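Local coordinates for protein Alpha/beta fold hydrolase (Pseudomonas aeruginosa, PDB 6I8W) that is a membrane-bound phospholipase A that degrades membrane phospholipids and acts as a virulence factor of the bacterium, at residues Gly139-Ala144 with Asp161-Met166. Residues are numbered along the deposited sequence; the frame is centred on the assembly and turned at random. Where two conformers were deposited one is given.
Sequences GGHIAA and DNAGVM
Ala-163 O receives the amide of Asn-162, ND2 to O 3.1 Å, while His-141 packs against the same oxygen with its CB at 3.4 Å. The bond is bent, 143° at the hydrogen, and ND2 stands well above the carbonyl plane. Asn-162 CB is the atom that meets the helix, 3.7 Å from Gly-140 CA; with no side chain on Gly-140, the two backbones come close here. This is the start of the helix after the presumed nucleophile elbow of the alpha/beta hydrolase fold, with Ser-137 the probable nucleophile, packed against the loop that leaves strand 154-160. Ala-163 also makes a backbone hydrogen bond with Ser-137, tying that loop to the presumed elbow. Further along, the CA of Gly-164 lies over the centre of the His-141 ring in a CH-pi contact, 3.6 Å from the centroid and 8° off the normal. Gly-164 has a positive phi, in a conformation that suits glycine, and its CA sits directly on the ring. His-141 CG is anti to its backbone N (chi1 -166°), which sets CG 3.5 Å from Ala-163 O. At the far side of the ring, NE2 is held by a hydrogen bond with Ile-237 O.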
ATOM      1  N   GLY A 139       3.901  -1.965   4.026  1.00 32.46           N
ATOM      2  CA  GLY A 139       3.657  -3.224   3.333  1.00 28.93           C
ATOM      3  C   GLY A 139       4.943  -3.927   2.901  1.00 32.65           C
ATOM      4  O   GLY A 139       5.003  -5.152   2.812  1.00 31.62           O
ATOM      5  N   GLY A 140       5.982  -3.148   2.621  1.00 30.79           N
ATOM      6  CA  GLY A 140       7.285  -3.725   2.311  1.00 29.98           C
ATOM      7  C   GLY A 140       7.917  -4.313   3.560  1.00 37.51           C
ATOM      8  O   GLY A 140       8.572  -5.351   3.511  1.00 34.32           O
ATOM      9  N   HIS A 141       7.720  -3.635   4.688  1.00 35.35           N
ATOM     10  CA  HIS A 141       8.205  -4.130   5.977  1.00 37.04           C
ATOM     11  C   HIS A 141       7.593  -5.514   6.241  1.00 36.68           C
ATOM     12  O   HIS A 141       8.291  -6.471   6.589  1.00 36.53           O
ATOM     13  CB  HIS A 141       7.849  -3.138   7.095  1.00 33.78           C
ATOM     14  CG  HIS A 141       8.569  -3.381   8.389  1.00 38.87           C
ATOM     15  ND1 HIS A 141       8.491  -2.511   9.457  1.00 43.90           N
ATOM     16  CD2 HIS A 141       9.386  -4.387   8.781  1.00 40.69           C
ATOM     17  CE1 HIS A 141       9.229  -2.974  10.454  1.00 44.52           C
ATOM     18  NE2 HIS A 141       9.779  -4.112  10.071  1.00 43.38           N
ATOM     19  N   ILE A 142       6.283  -5.601   6.037  1.00 36.21           N
ATOM     20  CA  ILE A 142       5.520  -6.843   6.164  1.00 35.21           C
ATOM     21  C   ILE A 142       5.962  -7.920   5.151  1.00 36.24           C
ATOM     22  O   ILE A 142       6.127  -9.087   5.504  1.00 34.28           O
ATOM     23  CB  ILE A 142       4.011  -6.549   5.974  1.00 39.09           C
ATOM     24  CG1 ILE A 142       3.466  -5.752   7.175  1.00 37.05           C
ATOM     25  CG2 ILE A 142       3.219  -7.836   5.736  1.00 32.34           C
ATOM     26  CD1 ILE A 142       2.127  -5.044   6.874  1.00 34.50           C
ATOM     27  N   ALA A 143       6.140  -7.525   3.892  1.00 30.86           N
ATOM     28  CA  ALA A 143       6.564  -8.466   2.849  1.00 33.57           C
ATOM     29  C   ALA A 143       7.930  -9.069   3.162  1.00 33.88           C
ATOM     30  O   ALA A 143       8.168 -10.250   2.931  1.00 34.76           O
ATOM     31  CB  ALA A 143       6.615  -7.783   1.494  1.00 30.10           C
ATOM     32  N   ALA A 144       8.843  -8.244   3.658  1.00 32.13           N
ATOM     33  CA  ALA A 144      10.174  -8.748   3.985  1.00 36.31           C
ATOM     34  C   ALA A 144      10.090  -9.823   5.071  1.00 43.34           C
ATOM     35  O   ALA A 144      10.781 -10.837   4.992  1.00 39.05           O
ATOM     36  CB  ALA A 144      11.090  -7.615   4.421  1.00 43.36           C
ATOM     37  N   ASP A 161      10.416   1.224  -1.415  1.00 29.77           N
ATOM     38  CA  ASP A 161      10.474   2.210  -0.335  1.00 32.60           C
ATOM     39  C   ASP A 161       9.924   1.612   0.964  1.00 35.66           C
ATOM     40  O   ASP A 161       9.024   2.177   1.578  1.00 35.33           O
ATOM     41  CB  ASP A 161       9.679   3.474  -0.713  1.00 29.13           C
ATOM     42  CG  ASP A 161      10.155   4.093  -2.024  1.00 33.59           C
ATOM     43  OD1 ASP A 161       9.976   3.441  -3.080  1.00 32.57           O
ATOM     44  OD2 ASP A 161      10.700   5.225  -2.009  1.00 32.48           O
ATOM     45  N   ASN A 162      10.457   0.466   1.367  1.00 34.63           N
ATOM     46  CA  ASN A 162       9.954  -0.244   2.544  1.00 36.77           C
ATOM     47  C   ASN A 162      10.396   0.385   3.857  1.00 38.30           C
ATOM     48  O   ASN A 162      11.476   0.955   3.929  1.00 33.90           O
ATOM     49  CB  ASN A 162      10.427  -1.694   2.522  1.00 32.01           C
ATOM     50  CG  ASN A 162      11.936  -1.804   2.586  1.00 37.47           C
ATOM     51  OD1 ASN A 162      12.637  -1.483   1.625  1.00 35.86           O
ATOM     52  ND2 ASN A 162      12.448  -2.272   3.713  1.00 36.76           N
ATOM     53  N   ALA A 163       9.573   0.242   4.889  1.00 39.32           N
ATOM     54  CA  ALA A 163       9.988   0.544   6.256  1.00 41.83           C
ATOM     55  C   ALA A 163      10.770  -0.638   6.814  1.00 42.34           C
ATOM     56  O   ALA A 163      10.780  -1.710   6.212  1.00 38.82           O
ATOM     57  CB  ALA A 163       8.765   0.862   7.140  1.00 37.24           C
ATOM     58  N   GLY A 164      11.421  -0.454   7.961  1.00 47.52           N
ATOM     59  CA  GLY A 164      12.060  -1.574   8.631  1.00 42.66           C
ATOM     60  C   GLY A 164      13.562  -1.506   8.867  1.00 46.11           C
ATOM     61  O   GLY A 164      14.112  -2.366   9.555  1.00 48.33           O
ATOM     62  N   VAL A 165      14.241  -0.504   8.311  1.00 41.72           N
ATOM     63  CA  VAL A 165      15.640  -0.297   8.663  1.00 43.77           C
ATOM     64  C   VAL A 165      15.890   1.120   9.155  1.00 44.13           C
ATOM     65  O   VAL A 165      15.075   2.016   8.946  1.00 46.66           O
ATOM     66  CB  VAL A 165      16.598  -0.585   7.474  1.00 51.80           C
ATOM     67  CG1 VAL A 165      16.462  -2.026   7.021  1.00 47.03           C
ATOM     68  CG2 VAL A 165      16.321   0.367   6.321  1.00 46.79           C
ATOM     69  N   MET A 166      17.027   1.298   9.815  1.00 46.12           N
ATOM     70  CA  MET A 166      17.458   2.598  10.315  0.62 50.44           C
ATOM     71  C   MET A 166      18.698   3.064   9.557  1.00 49.53           C
ATOM     72  O   MET A 166      19.807   2.671   9.890  1.00 55.79           O
ATOM     73  CB  MET A 166      17.739   2.526  11.821  0.62 54.73           C
ATOM     74  CG  MET A 166      16.476   2.556  12.684  0.62 58.00           C
ATOM     75  SD  MET A 166      16.779   2.269  14.451  0.62 73.24           S
ATOM     76  CE  MET A 166      16.896   0.478  14.478  0.62 49.72           C
TER